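Local coordinates for protein 3-methylaspartate ammonia-lyase (Citrobacter amalonaticus, PDB 1KKO) that catalyses the reversible anti elimination of ammonia from L-threo-3-methylaspartate to give mesaconate, using magnesium in an enolase-superfamily barrel, at residues D18-Q21 against A22-G26; G279-P282 against D283-M287; T312-D315 against I316-F319; D343-L346 against Y347-H351. All coordinates share one frame; numbering follows the deposited sequence.

In the fold
The four contacts follow one another along the chain, each within the first or last turns of one helix, and together they illustrate how helix ends are secured. Contact 1 lies in the N-terminal family region, on helix 20-24, about 21 Å from contact 2, centre to centre, without touching it. Contacts 2, 3 and 4 sit on successive helices of the C-terminal TIM barrel, 281-298, 313-321 and 339-351. Contacts 2 and 3, with centres about 12 Å apart, are joined by salt bridges from K281; contacts 3 and 4, with centres about 10 Å apart, pack through Y313 and Y347. Neighbouring outer helices are thereby tied together around the barrel that carries the magnesium ligands and the proton acceptor K331.

Contact 1 (D18-Q21 against A22-G26); sequences DDQQ and AIKNG
D19 OD1 is gripped twice: A22 N gives it a hydrogen bond of 3.1 Å, and T40 OG1 bonds to it from a neighbouring loop. The amide approaches from above the carboxylate plane, 64° out of it, while the bond itself is nearly straight at the hydrogen. Having CG opposite the backbone N (chi1 -177°) swings the carboxylate over the first turn, where D19 CG also rests 3.6 Å from the methyl A22 CB. D19 is thus the N-cap of helix 20-24, and its other oxygen, OD2, takes the amide of V39, tying the cap to the same loop. Within the helix, K24 N bonds to Q20 O at 2.8 Å. Just before the cap, D18 CB meets I23 CD1 at 3.8 Å; the carboxylate of D18 is engaged by R47 in a salt bridge. On the exposed side, N25 ND2 and Q21 OE1 make a weak hydrogen bond of 2.9 Å, their amide planes turned 39° apart, with the Q21 chain bent at chi2 to bring OE1 over. The helix closes in a Schellman motif at G26, whose phi is positive and whose N bonds to I23 O at 3.0 Å.

Contact 2 (G279-P282 against D283-M287); sequences GNKP and DQIRM
R286 folds its guanidinium back over the carbonyl of P282, whose O lies 3.5 Å from CZ, above the centre of one face. The same oxygen also accepts the backbone amide of R286, so it serves the helix and underlies the flat cation at once. A bend at chi3 (-71°) turns the group back along the helix, and NH1 comes 3.5 Å from P282 CB. In the guanidinium plane, at its edge, NH1 forms a salt bridge of 2.8 Å with D283 OD1, which it meets nearly along the C-O axis. The carboxylate has a second task at the start of helix 281-298, in a beta-alpha-beta unit of the barrel: N280, the N-cap, receives D283 N on OD1 at 2.9 Å and returns a bond from ND2 to D283 OD2 at 3.0 Å. That returning bond lies in the N280 amide plane but descends on the carboxylate from above its plane, the two groups being 60° apart. With chi1 near 62°, the N280 amide sits where both bonds can form. On another side, K281 and I285 run alongside each other, CG to CD1 at 4.2 Å, and K281 NZ continues to D315 and D318.

Contact 3 (T312-D315 against I316-F319); sequences TYQD and IVDF
A capping box opens helix 313-321, one of the helices that surround the TIM barrel between strands 303-306 and 327-330. T312 OG1 accepts from D315 N at 3.0 Å, and T312 N returns a bond of the same length to D315 OD2, so each residue's side chain takes the other's backbone amide. The first backbone bond of the turn runs from I316 N to T312 O. OD2 of D315 takes the amide of N311 as well. From within the first turn, Q314 reaches one turn ahead to D318: NE2 donates to OD1 at 2.9 Å, with the oxygen exactly in the Q314 amide plane yet approached from above the carboxylate plane. A bend at chi2 (65°) brings NE2 round to D318. Salt bridges from D315 OD1 and D318 OD2 share K281, whose single ammonium would probably offset the repulsion between the two carboxylates and help keep both ionised. One turn on from Y313, along the same side of the helix, V317 CG2 sits over one face of its ring in a CH-pi contact, 3.8 Å from the centroid and offset toward the rim. F319 lies further along, with D315 O in its ring plane at the edge, 3.2 Å from CD1.

Contact 4 (D343-L346 against Y347-H351); sequences DAVL and YCNKH
The last two to three turns of helix 339-351, which connects strand 327-330 to strand 354-357 in a beta-alpha-beta unit of the TIM barrel, make up this contact. Successive i to i+4 backbone bonds run through it: Y347 N to D343 O, C348 N to A344 O, N349 N to V345 O and K350 N to L346 O, the first of them 2.9 Å long. Side chains fill in around these carbonyls. N349 lies beside V345, pointing the same way, with ND2 3.8 Å from CG1; its CG is held next to the backbone N (chi1 -69°), which places the amide close against V345 O, and ND2 is in turn bonded to R379 O. V345 and C348 face strands of the barrel, both touching A355. Y347 turns toward the neighbouring helix 313-321: its CB lies 3.3 Å from D343 O, its ring packs on Y313 and V317, and its hydroxyl is hydrogen-bonded to D321. D343, for its part, bonds through OD1 to W158. At the C-terminal end H351 folds back along the helix. Its imidazole lies between K350 CG, over the centre of one face, and Y347 OH, offset toward the rim of the opposite face, while its CE1 stands over a face of the Y347 ring. Y347 O is gripped by two donors from that residue, H351 N and H351 ND1, which arrive from opposite faces of the carbonyl plane; the ND1 bond is the shorter, at 2.7 Å.

Contact 1 (D18-Q21 against A22-G26)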
loop_
_atom_site.group_PDB
_atom_site.type_symbol
_atom_site.label_atom_id
_atom_site.label_comp_id
_atom_site.label_asym_id
_atom_site.label_seq_id
_atom_site.Cartn_x
_atom_site.Cartn_y
_atom_site.Cartn_z
ATOM N N ASP A 18 17.135 -5.135 -4.316
ATOM C CA ASP A 18 17.649 -5.742 -5.535
ATOM C C ASP A 18 19.099 -5.348 -5.729
ATOM O O ASP A 18 19.475 -4.189 -5.539
ATOM C CB ASP A 18 16.877 -5.239 -6.740
ATOM C CG ASP A 18 15.530 -5.893 -6.912
ATOM O OD1 ASP A 18 15.245 -6.909 -6.243
ATOM O OD2 ASP A 18 14.705 -5.416 -7.719
ATOM N N ASP A 19 19.898 -6.330 -6.119
ATOM C CA ASP A 19 21.302 -6.107 -6.420
ATOM C C ASP A 19 21.350 -5.552 -7.846
ATOM O O ASP A 19 21.355 -6.305 -8.820
ATOM C CB ASP A 19 22.040 -7.428 -6.276
ATOM C CG ASP A 19 23.513 -7.304 -6.500
ATOM O OD1 ASP A 19 23.938 -6.343 -7.169
ATOM O OD2 ASP A 19 24.283 -8.159 -6.033
ATOM N N GLN A 20 21.329 -4.224 -7.963
ATOM C CA GLN A 20 21.244 -3.550 -9.251
ATOM C C GLN A 20 22.401 -3.937 -10.154
ATOM O O GLN A 20 22.218 -4.100 -11.359
ATOM C CB GLN A 20 21.237 -2.032 -9.078
ATOM C CG GLN A 20 20.813 -1.300 -10.317
ATOM C CD GLN A 20 20.781 0.190 -10.118
ATOM O OE1 GLN A 20 21.306 0.696 -9.134
ATOM N NE2 GLN A 20 20.170 0.898 -11.054
ATOM N N GLN A 21 23.580 -4.099 -9.571
ATOM C CA GLN A 21 24.747 -4.440 -10.366
ATOM C C GLN A 21 24.569 -5.813 -10.987
ATOM O O GLN A 21 24.841 -5.989 -12.173
ATOM C CB GLN A 21 26.014 -4.409 -9.529
ATOM C CG GLN A 21 27.277 -4.621 -10.353
ATOM C CD GLN A 21 27.470 -3.541 -11.394
ATOM O OE1 GLN A 21 27.432 -3.806 -12.600
ATOM N NE2 GLN A 21 27.656 -2.313 -10.937
ATOM N N ALA A 22 24.117 -6.781 -10.190
ATOM C CA ALA A 22 23.939 -8.149 -10.691
ATOM C C ALA A 22 22.885 -8.189 -11.787
ATOM O O ALA A 22 23.013 -8.942 -12.759
ATOM C CB ALA A 22 23.578 -9.089 -9.569
ATOM N N ILE A 23 21.850 -7.371 -11.645
ATOM C CA ILE A 23 20.812 -7.297 -12.656
ATOM C C ILE A 23 21.368 -6.660 -13.932
ATOM O O ILE A 23 21.109 -7.157 -15.042
ATOM C CB ILE A 23 19.573 -6.560 -12.109
ATOM C CG1 ILE A 23 18.966 -7.387 -10.972
ATOM C CG2 ILE A 23 18.545 -6.325 -13.197
ATOM C CD1 ILE A 23 17.994 -6.630 -10.121
ATOM N N LYS A 24 22.133 -5.580 -13.780
ATOM C CA LYS A 24 22.769 -4.927 -14.926
ATOM C C LYS A 24 23.714 -5.885 -15.625
ATOM O O LYS A 24 23.873 -5.827 -16.847
ATOM C CB LYS A 24 23.579 -3.714 -14.480
ATOM C CG LYS A 24 22.760 -2.531 -14.072
ATOM C CD LYS A 24 23.644 -1.366 -13.689
ATOM C CE LYS A 24 24.082 -0.586 -14.910
ATOM N NZ LYS A 24 24.754 0.691 -14.546
ATOM N N ASN A 25 24.375 -6.720 -14.833
ATOM C CA ASN A 25 25.308 -7.724 -15.346
ATOM C C ASN A 25 24.607 -8.757 -16.229
ATOM O O ASN A 25 25.279 -9.504 -16.923
ATOM C CB ASN A 25 26.008 -8.471 -14.197
ATOM C CG ASN A 25 27.006 -7.611 -13.422
ATOM O OD1 ASN A 25 27.588 -8.055 -12.430
ATOM N ND2 ASN A 25 27.193 -6.389 -13.858
ATOM N N GLY A 26 23.274 -8.818 -16.180
ATOM C CA GLY A 26 22.506 -9.720 -17.020
ATOM C C GLY A 26 21.809 -10.868 -16.314
ATOM O O GLY A 26 21.389 -11.821 -16.974
#

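Contact 2 (G279-P282 against D283-M287)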
loop_
_atom_site.group_PDB
_atom_site.type_symbol
_atom_site.label_atom_id
_atom_site.label_comp_id
_atom_site.label_asym_id
_atom_site.label_seq_id
_atom_site.Cartn_x
_atom_site.Cartn_y
_atom_site.Cartn_z
ATOM N N GLY A 279 29.111 7.463 -13.344
ATOM C CA GLY A 279 29.798 6.569 -12.416
ATOM C C GLY A 279 30.412 7.175 -11.177
ATOM O O GLY A 279 30.967 6.465 -10.336
ATOM N N ASN A 280 30.335 8.487 -11.057
ATOM C CA ASN A 280 30.811 9.164 -9.867
ATOM C C ASN A 280 30.192 10.539 -9.860
ATOM O O ASN A 280 29.745 11.036 -10.886
ATOM C CB ASN A 280 32.344 9.242 -9.810
ATOM C CG ASN A 280 32.925 10.025 -10.952
ATOM O OD1 ASN A 280 32.838 11.243 -10.977
ATOM N ND2 ASN A 280 33.527 9.330 -11.907
ATOM N N LYS A 281 30.182 11.148 -8.695
ATOM C CA LYS A 281 29.529 12.418 -8.508
ATOM C C LYS A 281 30.118 13.584 -9.327
ATOM O O LYS A 281 29.386 14.244 -10.055
ATOM C CB LYS A 281 29.489 12.714 -7.021
ATOM C CG LYS A 281 28.884 13.996 -6.660
ATOM C CD LYS A 281 29.053 14.196 -5.181
ATOM C CE LYS A 281 28.737 15.598 -4.801
ATOM N NZ LYS A 281 28.978 15.820 -3.357
ATOM N N PRO A 282 31.417 13.866 -9.245
ATOM C CA PRO A 282 31.940 14.996 -10.027
ATOM C C PRO A 282 31.692 14.874 -11.535
ATOM O O PRO A 282 31.303 15.861 -12.171
ATOM C CB PRO A 282 33.437 15.007 -9.700
ATOM C CG PRO A 282 33.574 14.238 -8.459
ATOM C CD PRO A 282 32.460 13.219 -8.438
ATOM N N ASP A 283 31.903 13.692 -12.106
ATOM C CA ASP A 283 31.664 13.509 -13.532
ATOM C C ASP A 283 30.170 13.580 -13.866
ATOM O O ASP A 283 29.803 14.023 -14.943
ATOM C CB ASP A 283 32.236 12.178 -14.030
ATOM C CG ASP A 283 33.756 12.152 -14.044
ATOM O OD1 ASP A 283 34.392 13.231 -13.988
ATOM O OD2 ASP A 283 34.381 11.083 -14.121
ATOM N N GLN A 284 29.316 13.122 -12.950
ATOM C CA GLN A 284 27.875 13.163 -13.177
ATOM C C GLN A 284 27.394 14.618 -13.253
ATOM O O GLN A 284 26.622 14.979 -14.135
ATOM C CB GLN A 284 27.144 12.396 -12.076
ATOM C CG GLN A 284 25.647 12.274 -12.292
ATOM C CD GLN A 284 25.274 11.433 -13.491
ATOM O OE1 GLN A 284 26.112 10.715 -14.046
ATOM N NE2 GLN A 284 24.003 11.480 -13.879
ATOM N N ILE A 285 27.880 15.443 -12.334
ATOM C CA ILE A 285 27.527 16.857 -12.325
ATOM C C ILE A 285 27.960 17.510 -13.641
ATOM O O ILE A 285 27.177 18.206 -14.299
ATOM C CB ILE A 285 28.162 17.563 -11.112
ATOM C CG1 ILE A 285 27.481 17.083 -9.825
ATOM C CG2 ILE A 285 28.063 19.083 -11.249
ATOM C CD1 ILE A 285 28.094 17.626 -8.578
ATOM N N ARG A 286 29.199 17.249 -14.049
ATOM C CA ARG A 286 29.697 17.830 -15.295
ATOM C C ARG A 286 28.891 17.370 -16.511
ATOM O O ARG A 286 28.556 18.157 -17.393
ATOM C CB ARG A 286 31.171 17.504 -15.477
ATOM C CG ARG A 286 32.066 18.464 -14.741
ATOM C CD ARG A 286 33.524 18.266 -15.059
ATOM N NE ARG A 286 34.009 17.032 -14.459
ATOM C CZ ARG A 286 34.512 16.931 -13.237
ATOM N NH1 ARG A 286 34.923 15.750 -12.794
ATOM N NH2 ARG A 286 34.610 17.996 -12.446
HETATM N N MSE A 287 28.549 16.091 -16.545
HETATM C CA MSE A 287 27.799 15.561 -17.655
HETATM C C MSE A 287 26.393 16.154 -17.761
HETATM O O MSE A 287 25.937 16.532 -18.837
HETATM C CB MSE A 287 27.688 14.064 -17.481
HETATM C CG MSE A 287 26.754 13.432 -18.441
HETATM SE SE MSE A 287 27.457 13.329 -20.214
HETATM C CE MSE A 287 29.321 13.226 -19.877
#

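Contact 3 (T312-D315 against I316-F319)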
loop_
_atom_site.group_PDB
_atom_site.type_symbol
_atom_site.label_atom_id
_atom_site.label_comp_id
_atom_site.label_asym_id
_atom_site.label_seq_id
_atom_site.Cartn_x
_atom_site.Cartn_y
_atom_site.Cartn_z
ATOM N N THR A 312 22.976 12.681 -0.718
ATOM C CA THR A 312 22.906 13.398 0.540
ATOM C C THR A 312 22.513 14.849 0.352
ATOM O O THR A 312 22.487 15.373 -0.766
ATOM C CB THR A 312 24.278 13.401 1.217
ATOM O OG1 THR A 312 25.175 14.175 0.411
ATOM C CG2 THR A 312 24.888 11.984 1.293
ATOM N N TYR A 313 22.263 15.509 1.475
ATOM C CA TYR A 313 21.997 16.945 1.478
ATOM C C TYR A 313 23.123 17.685 0.740
ATOM O O TYR A 313 22.859 18.493 -0.152
ATOM C CB TYR A 313 21.874 17.488 2.914
ATOM C CG TYR A 313 21.884 18.995 2.910
ATOM C CD1 TYR A 313 20.751 19.708 2.591
ATOM C CD2 TYR A 313 23.048 19.702 3.152
ATOM C CE1 TYR A 313 20.768 21.085 2.530
ATOM C CE2 TYR A 313 23.070 21.081 3.105
ATOM C CZ TYR A 313 21.924 21.770 2.798
ATOM O OH TYR A 313 21.912 23.159 2.718
ATOM N N GLN A 314 24.376 17.398 1.083
ATOM C CA GLN A 314 25.484 18.091 0.422
ATOM C C GLN A 314 25.538 17.774 -1.072
ATOM O O GLN A 314 25.847 18.654 -1.888
ATOM C CB GLN A 314 26.819 17.784 1.092
ATOM C CG GLN A 314 27.969 18.610 0.497
ATOM C CD GLN A 314 27.815 20.103 0.741
ATOM O OE1 GLN A 314 27.582 20.529 1.871
ATOM N NE2 GLN A 314 27.946 20.903 -0.316
ATOM N N ASP A 315 25.237 16.537 -1.456
ATOM C CA ASP A 315 25.199 16.208 -2.866
ATOM C C ASP A 315 24.199 17.112 -3.585
ATOM O O ASP A 315 24.459 17.619 -4.668
ATOM C CB ASP A 315 24.761 14.764 -3.099
ATOM C CG ASP A 315 25.754 13.746 -2.625
ATOM O OD1 ASP A 315 26.942 14.065 -2.399
ATOM O OD2 ASP A 315 25.387 12.558 -2.480
ATOM N N ILE A 316 23.025 17.267 -2.992
ATOM C CA ILE A 316 21.973 18.067 -3.597
ATOM C C ILE A 316 22.431 19.522 -3.756
ATOM O O ILE A 316 22.214 20.146 -4.792
ATOM C CB ILE A 316 20.685 17.944 -2.771
ATOM C CG1 ILE A 316 20.132 16.515 -2.902
ATOM C CG2 ILE A 316 19.671 18.985 -3.210
ATOM C CD1 ILE A 316 19.279 16.078 -1.751
ATOM N N VAL A 317 23.074 20.049 -2.727
ATOM C CA VAL A 317 23.654 21.387 -2.783
ATOM C C VAL A 317 24.638 21.481 -3.946
ATOM O O VAL A 317 24.607 22.452 -4.713
ATOM C CB VAL A 317 24.337 21.721 -1.450
ATOM C CG1 VAL A 317 25.232 22.946 -1.569
ATOM C CG2 VAL A 317 23.292 21.934 -0.380
ATOM N N ASP A 318 25.487 20.469 -4.106
ATOM C CA ASP A 318 26.500 20.480 -5.164
ATOM C C ASP A 318 25.888 20.436 -6.567
ATOM O O ASP A 318 26.325 21.163 -7.474
ATOM C CB ASP A 318 27.474 19.319 -4.968
ATOM C CG ASP A 318 28.334 19.463 -3.723
ATOM O OD1 ASP A 318 28.468 20.580 -3.175
ATOM O OD2 ASP A 318 28.927 18.489 -3.230
ATOM N N PHE A 319 24.884 19.583 -6.768
ATOM C CA PHE A 319 24.216 19.537 -8.060
ATOM C C PHE A 319 23.505 20.861 -8.362
ATOM O O PHE A 319 23.475 21.311 -9.508
ATOM C CB PHE A 319 23.224 18.368 -8.138
ATOM C CG PHE A 319 23.844 17.038 -8.500
ATOM C CD1 PHE A 319 24.569 16.310 -7.574
ATOM C CD2 PHE A 319 23.666 16.518 -9.760
ATOM C CE1 PHE A 319 25.115 15.089 -7.913
ATOM C CE2 PHE A 319 24.211 15.292 -10.100
ATOM C CZ PHE A 319 24.922 14.581 -9.174
#

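Contact 4 (D343-L346 against Y347-H351)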
loop_
_atom_site.group_PDB
_atom_site.type_symbol
_atom_site.label_atom_id
_atom_site.label_comp_id
_atom_site.label_asym_id
_atom_site.label_seq_id
_atom_site.Cartn_x
_atom_site.Cartn_y
_atom_site.Cartn_z
ATOM N N ASP A 343 15.744 20.860 4.530
ATOM C CA ASP A 343 16.821 21.772 4.145
ATOM C C ASP A 343 17.137 21.659 2.661
ATOM O O ASP A 343 17.398 22.662 2.005
ATOM C CB ASP A 343 18.068 21.491 4.975
ATOM C CG ASP A 343 17.939 21.968 6.401
ATOM O OD1 ASP A 343 17.171 22.919 6.665
ATOM O OD2 ASP A 343 18.598 21.443 7.309
ATOM N N ALA A 344 17.128 20.447 2.122
ATOM C CA ALA A 344 17.410 20.257 0.706
ATOM C C ALA A 344 16.350 20.915 -0.181
ATOM O O ALA A 344 16.678 21.589 -1.157
ATOM C CB ALA A 344 17.513 18.791 0.383
ATOM N N VAL A 345 15.076 20.720 0.149
ATOM C CA VAL A 345 14.014 21.303 -0.647
ATOM C C VAL A 345 14.113 22.836 -0.604
ATOM O O VAL A 345 14.000 23.507 -1.634
ATOM C CB VAL A 345 12.626 20.838 -0.155
ATOM C CG1 VAL A 345 11.547 21.631 -0.829
ATOM C CG2 VAL A 345 12.426 19.352 -0.409
ATOM N N LEU A 346 14.299 23.388 0.583
ATOM C CA LEU A 346 14.428 24.842 0.730
ATOM C C LEU A 346 15.647 25.363 -0.029
ATOM O O LEU A 346 15.582 26.443 -0.620
ATOM C CB LEU A 346 14.525 25.236 2.206
ATOM C CG LEU A 346 13.308 24.911 3.083
ATOM C CD1 LEU A 346 13.428 25.506 4.459
ATOM C CD2 LEU A 346 11.997 25.320 2.460
ATOM N N TYR A 347 16.748 24.620 -0.033
ATOM C CA TYR A 347 17.950 25.057 -0.739
ATOM C C TYR A 347 17.668 25.098 -2.231
ATOM O O TYR A 347 18.020 26.065 -2.924
ATOM C CB TYR A 347 19.140 24.130 -0.437
ATOM C CG TYR A 347 20.443 24.711 -0.915
ATOM C CD1 TYR A 347 21.200 25.508 -0.083
ATOM C CD2 TYR A 347 20.902 24.479 -2.191
ATOM C CE1 TYR A 347 22.391 26.060 -0.507
ATOM C CE2 TYR A 347 22.070 25.045 -2.638
ATOM C CZ TYR A 347 22.817 25.828 -1.789
ATOM O OH TYR A 347 24.000 26.379 -2.231
ATOM N N CYS A 348 17.025 24.056 -2.745
ATOM C CA CYS A 348 16.660 24.018 -4.155
ATOM C C CYS A 348 15.767 25.195 -4.495
ATOM O O CYS A 348 16.018 25.922 -5.463
ATOM C CB CYS A 348 15.925 22.722 -4.497
ATOM S SG CYS A 348 16.979 21.255 -4.516
ATOM N N ASN A 349 14.714 25.382 -3.705
ATOM C CA ASN A 349 13.753 26.447 -3.976
ATOM C C ASN A 349 14.404 27.829 -3.987
ATOM O O ASN A 349 14.087 28.655 -4.830
ATOM C CB ASN A 349 12.591 26.415 -2.973
ATOM C CG ASN A 349 11.681 25.208 -3.157
ATOM O OD1 ASN A 349 11.835 24.463 -4.103
ATOM N ND2 ASN A 349 10.716 25.041 -2.256
ATOM N N LYS A 350 15.317 28.065 -3.057
ATOM C CA LYS A 350 15.989 29.354 -2.960
ATOM C C LYS A 350 16.815 29.626 -4.183
ATOM O O LYS A 350 16.921 30.775 -4.621
ATOM C CB LYS A 350 16.898 29.387 -1.730
ATOM C CG LYS A 350 17.652 30.707 -1.559
ATOM C CD LYS A 350 18.398 30.733 -0.236
ATOM C CE LYS A 350 19.289 31.953 -0.116
ATOM N NZ LYS A 350 20.296 31.832 0.979
ATOM N N HIS A 351 17.409 28.582 -4.742
ATOM C CA HIS A 351 18.338 28.745 -5.843
ATOM C C HIS A 351 17.738 28.448 -7.252
ATOM O O HIS A 351 18.437 28.512 -8.261
ATOM C CB HIS A 351 19.597 27.958 -5.501
ATOM C CG HIS A 351 20.261 28.429 -4.235
ATOM N ND1 HIS A 351 20.114 27.800 -3.020
ATOM C CD2 HIS A 351 21.027 29.522 -3.991
ATOM C CE1 HIS A 351 20.798 28.448 -2.094
ATOM N NE2 HIS A 351 21.361 29.500 -2.660
#